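Local coordinates for protein small COPII coat GTPase SAR1 (Encephalitozoon cuniculi, PDB 6VS4) that belongs to the small GTPases of the ADP-ribosylation factor family and holds guanosine-5'-diphosphate in a P-loop nucleotide-binding fold, at residues 46-52 / 87-91; 110-116 / 141-147. All coordinates share one frame; numbering follows the deposited sequence.

Interaction 1: residues 46-52 / 87-91; sequences GIDNAGK and VIDLG. With GDP (guanosine-5'-diphosphate), chain D.
L90 N donates to G46 O at 2.8 Å, with an N-H...O angle of 165°. This bond links residues of the neighbouring strands 40-47 and 83-90, just before residues 48-51 turn around the phosphates. The L90 side chain also packs on G46, with CB 3.6 Å from G46 O.

The K52 side chain runs from the loop to strand 83-90. Its CB rests 3.7 Å from V87 CG1. Further out the chain bends at chi3 (-100°), and this carries CE past I88 O, at 3.6 Å, toward D89. There NZ forms a salt bridge with D89 OD1 and a hydrogen bond to GDP O3B. Both are modelled too short for their exact lengths to be trusted. K52 N donates to GDP O3B at 3.0 Å. G51 N donates to GDP O3B as well, at 3.1 Å. N49 N donates to GDP O1B at 2.7 Å. D48 OD1 pairs with R121.

The D89 side chain lies about 4 Å from the magnesium ion. The K52 amine sits between this carboxylate and the beta-phosphate, and probably offsets part of their negative charge, consistent with a Walker A lysine.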
loop_
_atom_site.group_PDB
_atom_site.type_symbol
_atom_site.label_atom_id
_atom_site.label_comp_id
_atom_site.label_asym_id
_atom_site.label_seq_id
_atom_site.Cartn_x
_atom_site.Cartn_y
_atom_site.Cartn_z
ATOM N N GLY A 46 -17.058 18.169 28.677
ATOM C CA GLY A 46 -16.234 17.427 29.612
ATOM C C GLY A 46 -15.250 18.341 30.308
ATOM O O GLY A 46 -15.047 19.473 29.866
ATOM N N ILE A 47 -14.630 17.883 31.395
ATOM C CA ILE A 47 -13.617 18.708 32.043
ATOM C C ILE A 47 -12.358 18.658 31.186
ATOM O O ILE A 47 -12.247 17.825 30.279
ATOM C CB ILE A 47 -13.354 18.265 33.499
ATOM C CG1 ILE A 47 -12.615 16.928 33.535
ATOM C CG2 ILE A 47 -14.656 18.214 34.301
ATOM C CD1 ILE A 47 -12.389 16.391 34.915
ATOM N N ASP A 48 -11.412 19.558 31.451
ATOM C CA ASP A 48 -10.197 19.625 30.649
ATOM C C ASP A 48 -9.368 18.350 30.793
ATOM O O ASP A 48 -9.429 17.653 31.812
ATOM C CB ASP A 48 -9.354 20.828 31.069
ATOM C CG ASP A 48 -9.012 20.796 32.536
ATOM O OD1 ASP A 48 -9.933 20.998 33.355
ATOM O OD2 ASP A 48 -7.835 20.534 32.873
ATOM N N ASN A 49 -8.579 18.056 29.752
ATOM C CA ASN A 49 -7.697 16.894 29.641
ATOM C C ASN A 49 -8.460 15.599 29.378
ATOM O O ASN A 49 -7.868 14.513 29.447
ATOM C CB ASN A 49 -6.804 16.745 30.885
ATOM C CG ASN A 49 -5.491 16.033 30.597
ATOM O OD1 ASN A 49 -4.669 16.515 29.816
ATOM N ND2 ASN A 49 -5.266 14.905 31.268
ATOM N N ALA A 50 -9.761 15.673 29.079
ATOM C CA ALA A 50 -10.540 14.466 28.819
ATOM C C ALA A 50 -10.310 13.897 27.420
ATOM O O ALA A 50 -10.524 12.697 27.209
ATOM C CB ALA A 50 -12.031 14.747 29.023
ATOM N N GLY A 51 -9.871 14.716 26.476
ATOM C CA GLY A 51 -9.647 14.292 25.115
ATOM C C GLY A 51 -10.567 14.923 24.082
ATOM O O GLY A 51 -10.720 14.352 22.994
ATOM N N LYS A 52 -11.168 16.076 24.385
ATOM C CA LYS A 52 -12.125 16.700 23.477
ATOM C C LYS A 52 -11.435 17.232 22.230
ATOM O O LYS A 52 -11.852 16.937 21.105
ATOM C CB LYS A 52 -12.856 17.841 24.188
ATOM C CG LYS A 52 -13.822 17.411 25.272
ATOM C CD LYS A 52 -14.382 18.635 25.978
ATOM C CE LYS A 52 -13.660 18.862 27.290
ATOM N NZ LYS A 52 -12.209 19.145 27.155
ATOM N N VAL A 87 -16.791 23.014 21.160
ATOM C CA VAL A 87 -16.061 22.339 22.229
ATOM C C VAL A 87 -16.015 23.257 23.443
ATOM O O VAL A 87 -15.693 24.443 23.315
ATOM C CB VAL A 87 -14.644 21.962 21.775
ATOM C CG1 VAL A 87 -13.996 21.037 22.790
ATOM C CG2 VAL A 87 -14.679 21.331 20.395
ATOM N N ILE A 88 -16.330 22.720 24.623
ATOM C CA ILE A 88 -16.318 23.501 25.857
ATOM C C ILE A 88 -15.619 22.711 26.954
ATOM O O ILE A 88 -16.058 21.609 27.309
ATOM C CB ILE A 88 -17.732 23.886 26.320
ATOM C CG1 ILE A 88 -18.496 24.604 25.209
ATOM C CG2 ILE A 88 -17.644 24.772 27.545
ATOM C CD1 ILE A 88 -19.928 24.918 25.575
ATOM N N ASP A 89 -14.564 23.294 27.521
ATOM C CA ASP A 89 -13.914 22.731 28.699
ATOM C C ASP A 89 -14.757 23.124 29.907
ATOM O O ASP A 89 -14.780 24.294 30.300
ATOM C CB ASP A 89 -12.481 23.244 28.830
ATOM C CG ASP A 89 -11.529 22.595 27.834
ATOM O OD1 ASP A 89 -11.835 21.496 27.335
ATOM O OD2 ASP A 89 -10.462 23.181 27.553
ATOM N N LEU A 90 -15.458 22.160 30.498
ATOM C CA LEU A 90 -16.276 22.492 31.651
ATOM C C LEU A 90 -15.420 22.576 32.916
ATOM O O LEU A 90 -14.252 22.177 32.944
ATOM C CB LEU A 90 -17.390 21.457 31.820
ATOM C CG LEU A 90 -18.404 21.410 30.670
ATOM C CD1 LEU A 90 -19.592 20.541 31.035
ATOM C CD2 LEU A 90 -18.868 22.814 30.292
ATOM N N GLY A 91 -16.036 23.050 33.992
ATOM C CA GLY A 91 -15.343 23.135 35.260
ATOM C C GLY A 91 -16.084 22.445 36.383
ATOM O O GLY A 91 -15.520 21.610 37.093
HETATM P PB GDP D . -9.119 18.561 26.290
HETATM O O1B GDP D . -8.738 19.483 27.463
HETATM O O2B GDP D . -9.261 19.309 24.998
HETATM O O3B GDP D . -10.364 17.768 26.695
HETATM O O3A GDP D . -7.969 17.474 26.159
HETATM P PA GDP D . -7.004 17.026 24.982
HETATM O O1A GDP D . -5.967 18.125 24.820
HETATM O O2A GDP D . -7.762 16.653 23.770
HETATM O "O5'" GDP D . -6.225 15.765 25.574
HETATM C "C5'" GDP D . -5.330 15.824 26.704
HETATM C "C4'" GDP D . -4.311 14.717 26.592
HETATM O "O4'" GDP D . -4.980 13.437 26.658
HETATM C "C3'" GDP D . -3.477 14.715 25.305
HETATM O "O3'" GDP D . -2.089 14.564 25.580
HETATM C "C2'" GDP D . -4.031 13.517 24.527
HETATM O "O2'" GDP D . -3.024 12.917 23.723
HETATM C "C1'" GDP D . -4.426 12.591 25.671
HETATM N N9 GDP D . -5.423 11.572 25.311
HETATM C C8 GDP D . -6.634 11.754 24.693
HETATM N N7 GDP D . -7.287 10.631 24.498
HETATM C C5 GDP D . -6.451 9.653 25.014
HETATM C C6 GDP D . -6.580 8.222 25.062
HETATM O O6 GDP D . -7.533 7.546 24.683
HETATM N N1 GDP D . -5.480 7.619 25.637
HETATM C C2 GDP D . -4.391 8.281 26.138
HETATM N N2 GDP D . -3.422 7.534 26.671
HETATM N N3 GDP D . -4.260 9.605 26.109
HETATM C C4 GDP D . -5.306 10.221 25.526
HETATM O O HOH W 1 -11.853 22.623 33.090
#

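Interaction 2: residues 110-116 / 141-147; sequences IVFIVDV and VVVLMNK. With GDP (guanosine-5'-diphosphate), chain D.
Backbone bonds join residues 110-116 to residues 141-146 in a parallel ladder. V142 N donates to I110 O and F112 N to V142 O. The pattern runs on to V116 N, which donates to N146 O at 3.1 Å. The strand axes approach to 4.7 Å and cross at -21°, nearly parallel.

Apolar side chains meet on both faces of the strand pair. On one, V111 CG1 meets L144 CD1 at 3.7 Å, while V111 CG2 lies beside V142 CG1. On the other, M145 SD sits 4.0 Å from V114 CB. M145 CB touches V116 CG1 at 3.6 Å. The F112 side chain leads away from strand 141-146, and its ring meets Y129 of helix 122-135 edge-to-face.

Polar contacts gather at the C-terminal ends. D115 OD2 makes a salt bridge to K147 NZ at 3.0 Å. The amine approaches from above the carboxylate plane. D115 OD1 instead accepts from H117 N. K147 NZ also binds GDP O4' at 3.2 Å, as well as N49 O.

The extended K147 chain runs over one face of the guanine, with CG 3.5 Å from GDP C6. The N146 amide comes close to GDP N7 and O6 from above the base plane. Its ND2 bonds to A50 O, and OD1 accepts from I193 N. N146 and K147, together with D149, match the NKxD motif of guanine-nucleotide-binding P-loop proteins.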
loop_
_atom_site.group_PDB
_atom_site.type_symbol
_atom_site.label_atom_id
_atom_site.label_comp_id
_atom_site.label_asym_id
_atom_site.label_seq_id
_atom_site.Cartn_x
_atom_site.Cartn_y
_atom_site.Cartn_z
ATOM N N ILE A 110 -25.031 16.031 22.042
ATOM C CA ILE A 110 -23.921 16.241 22.956
ATOM C C ILE A 110 -23.010 15.025 22.929
ATOM O O ILE A 110 -23.478 13.881 22.942
ATOM C CB ILE A 110 -24.423 16.533 24.387
ATOM C CG1 ILE A 110 -25.087 17.912 24.421
ATOM C CG2 ILE A 110 -23.280 16.431 25.390
ATOM C CD1 ILE A 110 -25.988 18.137 25.593
ATOM N N VAL A 111 -21.708 15.280 22.867
ATOM C CA VAL A 111 -20.682 14.275 23.096
ATOM C C VAL A 111 -19.986 14.642 24.402
ATOM O O VAL A 111 -19.279 15.654 24.481
ATOM C CB VAL A 111 -19.699 14.198 21.920
ATOM C CG1 VAL A 111 -18.623 13.160 22.171
ATOM C CG2 VAL A 111 -20.457 13.876 20.658
ATOM N N PHE A 112 -20.202 13.834 25.433
ATOM C CA PHE A 112 -19.617 14.057 26.746
ATOM C C PHE A 112 -18.486 13.055 26.951
ATOM O O PHE A 112 -18.705 11.842 26.853
ATOM C CB PHE A 112 -20.670 13.917 27.846
ATOM C CG PHE A 112 -20.201 14.391 29.191
ATOM C CD1 PHE A 112 -19.513 13.541 30.040
ATOM C CD2 PHE A 112 -20.443 15.689 29.607
ATOM C CE1 PHE A 112 -19.078 13.980 31.289
ATOM C CE2 PHE A 112 -20.008 16.134 30.853
ATOM C CZ PHE A 112 -19.327 15.279 31.692
ATOM N N ILE A 113 -17.284 13.562 27.227
ATOM C CA ILE A 113 -16.071 12.753 27.281
ATOM C C ILE A 113 -15.531 12.728 28.705
ATOM O O ILE A 113 -15.410 13.779 29.349
ATOM C CB ILE A 113 -15.013 13.286 26.304
ATOM C CG1 ILE A 113 -15.606 13.357 24.893
ATOM C CG2 ILE A 113 -13.796 12.394 26.320
ATOM C CD1 ILE A 113 -14.607 13.749 23.813
ATOM N N VAL A 114 -15.175 11.533 29.184
ATOM C CA VAL A 114 -14.638 11.331 30.525
ATOM C C VAL A 114 -13.292 10.621 30.427
ATOM O O VAL A 114 -13.151 9.639 29.689
ATOM C CB VAL A 114 -15.609 10.514 31.406
ATOM C CG1 VAL A 114 -14.995 10.231 32.788
ATOM C CG2 VAL A 114 -16.941 11.218 31.536
ATOM N N ASP A 115 -12.314 11.101 31.196
ATOM C CA ASP A 115 -11.037 10.409 31.364
ATOM C C ASP A 115 -11.198 9.388 32.491
ATOM O O ASP A 115 -11.236 9.753 33.669
ATOM C CB ASP A 115 -9.928 11.416 31.671
ATOM C CG ASP A 115 -8.546 10.769 31.828
ATOM O OD1 ASP A 115 -8.448 9.526 31.927
ATOM O OD2 ASP A 115 -7.545 11.521 31.870
ATOM N N VAL A 116 -11.268 8.103 32.132
ATOM C CA VAL A 116 -11.498 7.060 33.124
ATOM C C VAL A 116 -10.289 6.860 34.024
ATOM O O VAL A 116 -10.411 6.256 35.095
ATOM C CB VAL A 116 -11.881 5.732 32.444
ATOM C CG1 VAL A 116 -13.056 5.933 31.509
ATOM C CG2 VAL A 116 -10.686 5.150 31.684
ATOM N N VAL A 141 -27.512 12.416 24.412
ATOM C CA VAL A 141 -26.185 12.530 25.005
ATOM C C VAL A 141 -25.468 11.206 24.795
ATOM O O VAL A 141 -25.921 10.164 25.281
ATOM C CB VAL A 141 -26.245 12.875 26.505
ATOM C CG1 VAL A 141 -24.837 12.927 27.089
ATOM C CG2 VAL A 141 -26.974 14.192 26.740
ATOM N N VAL A 142 -24.355 11.244 24.079
ATOM C CA VAL A 142 -23.470 10.094 23.973
ATOM C C VAL A 142 -22.271 10.342 24.877
ATOM O O VAL A 142 -21.697 11.439 24.882
ATOM C CB VAL A 142 -23.062 9.819 22.509
ATOM C CG1 VAL A 142 -22.197 10.923 21.937
ATOM C CG2 VAL A 142 -22.353 8.493 22.416
ATOM N N VAL A 143 -21.938 9.350 25.698
ATOM C CA VAL A 143 -20.852 9.453 26.663
ATOM C C VAL A 143 -19.695 8.580 26.196
ATOM O O VAL A 143 -19.864 7.378 25.954
ATOM C CB VAL A 143 -21.308 9.055 28.074
ATOM C CG1 VAL A 143 -20.127 9.071 29.021
ATOM C CG2 VAL A 143 -22.370 10.009 28.549
ATOM N N LEU A 144 -18.522 9.188 26.066
ATOM C CA LEU A 144 -17.301 8.475 25.725
ATOM C C LEU A 144 -16.470 8.318 26.990
ATOM O O LEU A 144 -15.929 9.294 27.511
ATOM C CB LEU A 144 -16.524 9.212 24.636
ATOM C CG LEU A 144 -17.287 9.447 23.319
ATOM C CD1 LEU A 144 -16.415 10.135 22.265
ATOM C CD2 LEU A 144 -17.838 8.147 22.799
ATOM N N MET A 145 -16.405 7.100 27.507
ATOM C CA MET A 145 -15.432 6.784 28.549
ATOM C C MET A 145 -14.098 6.576 27.839
ATOM O O MET A 145 -13.878 5.554 27.185
ATOM C CB MET A 145 -15.869 5.563 29.351
ATOM C CG MET A 145 -17.175 5.757 30.125
ATOM S SD MET A 145 -17.021 6.806 31.590
ATOM C CE MET A 145 -18.690 6.767 32.236
ATOM N N ASN A 146 -13.223 7.568 27.931
ATOM C CA ASN A 146 -12.012 7.630 27.127
ATOM C C ASN A 146 -10.796 7.208 27.945
ATOM O O ASN A 146 -10.839 7.145 29.176
ATOM C CB ASN A 146 -11.812 9.048 26.574
ATOM C CG ASN A 146 -10.729 9.119 25.511
ATOM O OD1 ASN A 146 -10.547 8.185 24.734
ATOM N ND2 ASN A 146 -10.003 10.232 25.475
ATOM N N LYS A 147 -9.704 6.918 27.229
ATOM C CA LYS A 147 -8.410 6.545 27.807
ATOM C C LYS A 147 -8.454 5.188 28.509
ATOM O O LYS A 147 -7.716 4.958 29.470
ATOM C CB LYS A 147 -7.889 7.619 28.767
ATOM C CG LYS A 147 -7.881 9.020 28.176
ATOM C CD LYS A 147 -6.863 9.884 28.877
ATOM C CE LYS A 147 -6.971 11.327 28.462
ATOM N NZ LYS A 147 -6.101 12.161 29.321
HETATM P PB GDP D . -9.119 18.561 26.290
HETATM O O1B GDP D . -8.738 19.483 27.463
HETATM O O2B GDP D . -9.261 19.309 24.998
HETATM O O3B GDP D . -10.364 17.768 26.695
HETATM O O3A GDP D . -7.969 17.474 26.159
HETATM P PA GDP D . -7.004 17.026 24.982
HETATM O O1A GDP D . -5.967 18.125 24.820
HETATM O O2A GDP D . -7.762 16.653 23.770
HETATM O "O5'" GDP D . -6.225 15.765 25.574
HETATM C "C5'" GDP D . -5.330 15.824 26.704
HETATM C "C4'" GDP D . -4.311 14.717 26.592
HETATM O "O4'" GDP D . -4.980 13.437 26.658
HETATM C "C3'" GDP D . -3.477 14.715 25.305
HETATM O "O3'" GDP D . -2.089 14.564 25.580
HETATM C "C2'" GDP D . -4.031 13.517 24.527
HETATM O "O2'" GDP D . -3.024 12.917 23.723
HETATM C "C1'" GDP D . -4.426 12.591 25.671
HETATM N N9 GDP D . -5.423 11.572 25.311
HETATM C C8 GDP D . -6.634 11.754 24.693
HETATM N N7 GDP D . -7.287 10.631 24.498
HETATM C C5 GDP D . -6.451 9.653 25.014
HETATM C C6 GDP D . -6.580 8.222 25.062
HETATM O O6 GDP D . -7.533 7.546 24.683
HETATM N N1 GDP D . -5.480 7.619 25.637
HETATM C C2 GDP D . -4.391 8.281 26.138
HETATM N N2 GDP D . -3.422 7.534 26.671
HETATM N N3 GDP D . -4.260 9.605 26.109
HETATM C C4 GDP D . -5.306 10.221 25.526
#

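In the fold
Both interactions reach the same mixed sheet, where strands 40-47 and 109-115 are neighbours, and their centres are about 10 Å apart. They serve opposite ends of one GDP: residues 46-52 / 87-91 hold the phosphate end, and residues 110-116 / 141-147 hold the base and ribose end. The phosphate loop also touches the base-side residues. N49 O lies 2.9 Å from K147 NZ, and A50 O lies 3.1 Å from N146 ND2, both probable hydrogen bonds. I113 CG2 packs against A50 O at 3.4 Å. The two parts of the pocket thus touch through protein atoms as well as through the nucleotide.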